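Local atomic coordinates of extracellular solute-binding protein, family 1 (Bifidobacterium longum subsp. infantis ATCC 15697, PDB entry 3OMB), a protein that probably binds a carbohydrate outside the cell and delivers it to an ABC importer, and carries a bound magnesium ion. Residues E53-M58 against P416-L421. Residues are numbered along the deposited sequence; the frame is centred on the assembly and turned at random.
Sequences EKMANM and PGLSEL
M58 lies against the backbone of P416 and G417. Its CG stands beside the backbone N (chi1 -63°), and the chain beyond is fully extended. M58 CG lies 3.6 Å from the carbonyl O of P416. M58 SE follows at 3.7 Å from that same P416 O. M58 CE ends 3.6 Å from the O of G417. This is the tight part of the contact: a thin, buried selenoether laid against peptide groups, with G417 adding no side chain of its own. P416 O also receives a weak hydrogen bond from W60 NE1.

M55 gives a second, looser touch. Its chain is folded, and M55 SE meets L418 CD2 at 4.2 Å. W74 and W60 also pack on M55, and V46 on L418. Both M55 and M58 are modelled as selenomethionine.

The chain is consistent with a two-lobed solute-binding protein, probably of the AlgQ-like group. Segment 53-58 closes the loop after strand 41-48, with a short 3-10 turn at 55-57, and leads into helix 59-68; M58 is its N-cap residue. Segment 416-421 is a loop that follows helix 403-411 and comes back to this lobe late in the chain. The magnesium site is not part of the contact.

The more open side is at E53, which is partly exposed. Its side chain crosses P416 at about a right angle, and E53 OE1 comes only to 3.9 Å from P416 CA. No hydrogen bond joins the two segments. The backbone of E53 hydrogen-bonds to that of Y415, and L418 O takes a weak hydrogen bond from Q52 NE2.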
loop_
_atom_site.group_PDB
_atom_site.type_symbol
_atom_site.label_atom_id
_atom_site.label_comp_id
_atom_site.label_asym_id
_atom_site.label_seq_id
_atom_site.Cartn_x
_atom_site.Cartn_y
_atom_site.Cartn_z
ATOM N N GLU A 53 20.462 -7.048 2.532
ATOM C CA GLU A 53 21.907 -6.983 2.407
ATOM C C GLU A 53 22.388 -5.524 2.222
ATOM O O GLU A 53 21.639 -4.657 1.739
ATOM C CB GLU A 53 22.226 -7.887 1.208
ATOM C CG GLU A 53 23.497 -7.711 0.418
ATOM C CD GLU A 53 23.809 -8.974 -0.407
ATOM O OE1 GLU A 53 23.545 -8.999 -1.640
ATOM O OE2 GLU A 53 24.291 -9.967 0.201
ATOM N N LYS A 54 23.618 -5.242 2.635
ATOM C CA LYS A 54 24.215 -3.911 2.419
ATOM C C LYS A 54 24.468 -3.687 0.926
ATOM O O LYS A 54 24.772 -4.645 0.200
ATOM C CB LYS A 54 25.522 -3.732 3.206
ATOM C CG LYS A 54 25.358 -3.789 4.720
ATOM C CD LYS A 54 26.642 -3.314 5.441
ATOM C CE LYS A 54 26.471 -3.231 6.984
ATOM N NZ LYS A 54 26.517 -4.582 7.658
HETATM N N MSE A 55 24.332 -2.431 0.491
HETATM C CA MSE A 55 24.558 -2.021 -0.906
HETATM C C MSE A 55 25.924 -2.478 -1.388
HETATM O O MSE A 55 26.072 -2.948 -2.513
HETATM C CB MSE A 55 24.484 -0.486 -1.078
HETATM C CG MSE A 55 23.166 0.188 -0.696
HETATM SE SE MSE A 55 21.597 -0.644 -1.495
HETATM C CE MSE A 55 22.115 -0.539 -3.368
ATOM N N ALA A 56 26.919 -2.354 -0.521
ATOM C CA ALA A 56 28.276 -2.764 -0.868
ATOM C C ALA A 56 28.388 -4.243 -1.289
ATOM O O ALA A 56 29.280 -4.583 -2.050
ATOM C CB ALA A 56 29.260 -2.428 0.274
ATOM N N ASN A 57 27.482 -5.106 -0.820
ATOM C CA ASN A 57 27.513 -6.545 -1.176
ATOM C C ASN A 57 26.611 -6.919 -2.355
ATOM O O ASN A 57 26.488 -8.101 -2.685
ATOM C CB ASN A 57 27.120 -7.442 0.007
ATOM C CG ASN A 57 28.051 -7.315 1.185
ATOM O OD1 ASN A 57 27.591 -7.137 2.299
ATOM N ND2 ASN A 57 29.356 -7.417 0.957
HETATM N N MSE A 58 25.983 -5.934 -2.989
HETATM C CA MSE A 58 25.097 -6.224 -4.098
HETATM C C MSE A 58 25.831 -6.024 -5.421
HETATM O O MSE A 58 26.311 -4.925 -5.725
HETATM C CB MSE A 58 23.836 -5.351 -4.026
HETATM C CG MSE A 58 22.963 -5.597 -2.794
HETATM SE SE MSE A 58 21.530 -4.284 -2.792
HETATM C CE MSE A 58 20.578 -4.722 -1.160
ATOM N N PRO A 416 18.684 -9.718 -1.489
ATOM C CA PRO A 416 19.758 -9.229 -2.374
ATOM C C PRO A 416 19.414 -7.946 -3.148
ATOM O O PRO A 416 20.191 -7.511 -4.018
ATOM C CB PRO A 416 19.990 -10.411 -3.323
ATOM C CG PRO A 416 18.677 -11.089 -3.403
ATOM C CD PRO A 416 17.979 -10.874 -2.071
ATOM N N GLY A 417 18.267 -7.348 -2.851
ATOM C CA GLY A 417 17.876 -6.110 -3.506
ATOM C C GLY A 417 17.067 -5.192 -2.621
ATOM O O GLY A 417 17.068 -5.338 -1.398
ATOM N N LEU A 418 16.382 -4.240 -3.248
ATOM C CA LEU A 418 15.535 -3.279 -2.548
ATOM C C LEU A 418 14.065 -3.695 -2.470
ATOM O O LEU A 418 13.275 -3.069 -1.748
ATOM C CB LEU A 418 15.642 -1.913 -3.222
ATOM C CG LEU A 418 17.014 -1.252 -3.110
ATOM C CD1 LEU A 418 17.031 0.040 -3.886
ATOM C CD2 LEU A 418 17.405 -1.006 -1.648
ATOM N N SER A 419 13.694 -4.722 -3.240
ATOM C CA SER A 419 12.338 -5.286 -3.177
ATOM C C SER A 419 11.318 -4.177 -3.447
ATOM O O SER A 419 11.475 -3.420 -4.425
ATOM C CB SER A 419 12.099 -5.998 -1.826
ATOM O OG SER A 419 10.898 -6.769 -1.874
ATOM N N GLU A 420 10.305 -4.039 -2.596
ATOM C CA GLU A 420 9.290 -3.014 -2.841
ATOM C C GLU A 420 9.824 -1.555 -2.760
ATOM O O GLU A 420 9.127 -0.625 -3.154
ATOM C CB GLU A 420 8.039 -3.214 -1.952
ATOM C CG GLU A 420 8.140 -2.592 -0.544
ATOM C CD GLU A 420 8.875 -3.465 0.470
ATOM O OE1 GLU A 420 9.259 -4.593 0.116
ATOM O OE2 GLU A 420 9.065 -3.018 1.634
ATOM N N LEU A 421 11.045 -1.371 -2.254
ATOM C CA LEU A 421 11.687 -0.046 -2.199
ATOM C C LEU A 421 12.532 0.252 -3.435
ATOM O O LEU A 421 13.401 1.132 -3.409
ATOM C CB LEU A 421 12.542 0.099 -0.935
ATOM C CG LEU A 421 11.749 0.176 0.374
ATOM C CD1 LEU A 421 12.630 -0.189 1.545
ATOM C CD2 LEU A 421 11.108 1.568 0.570
#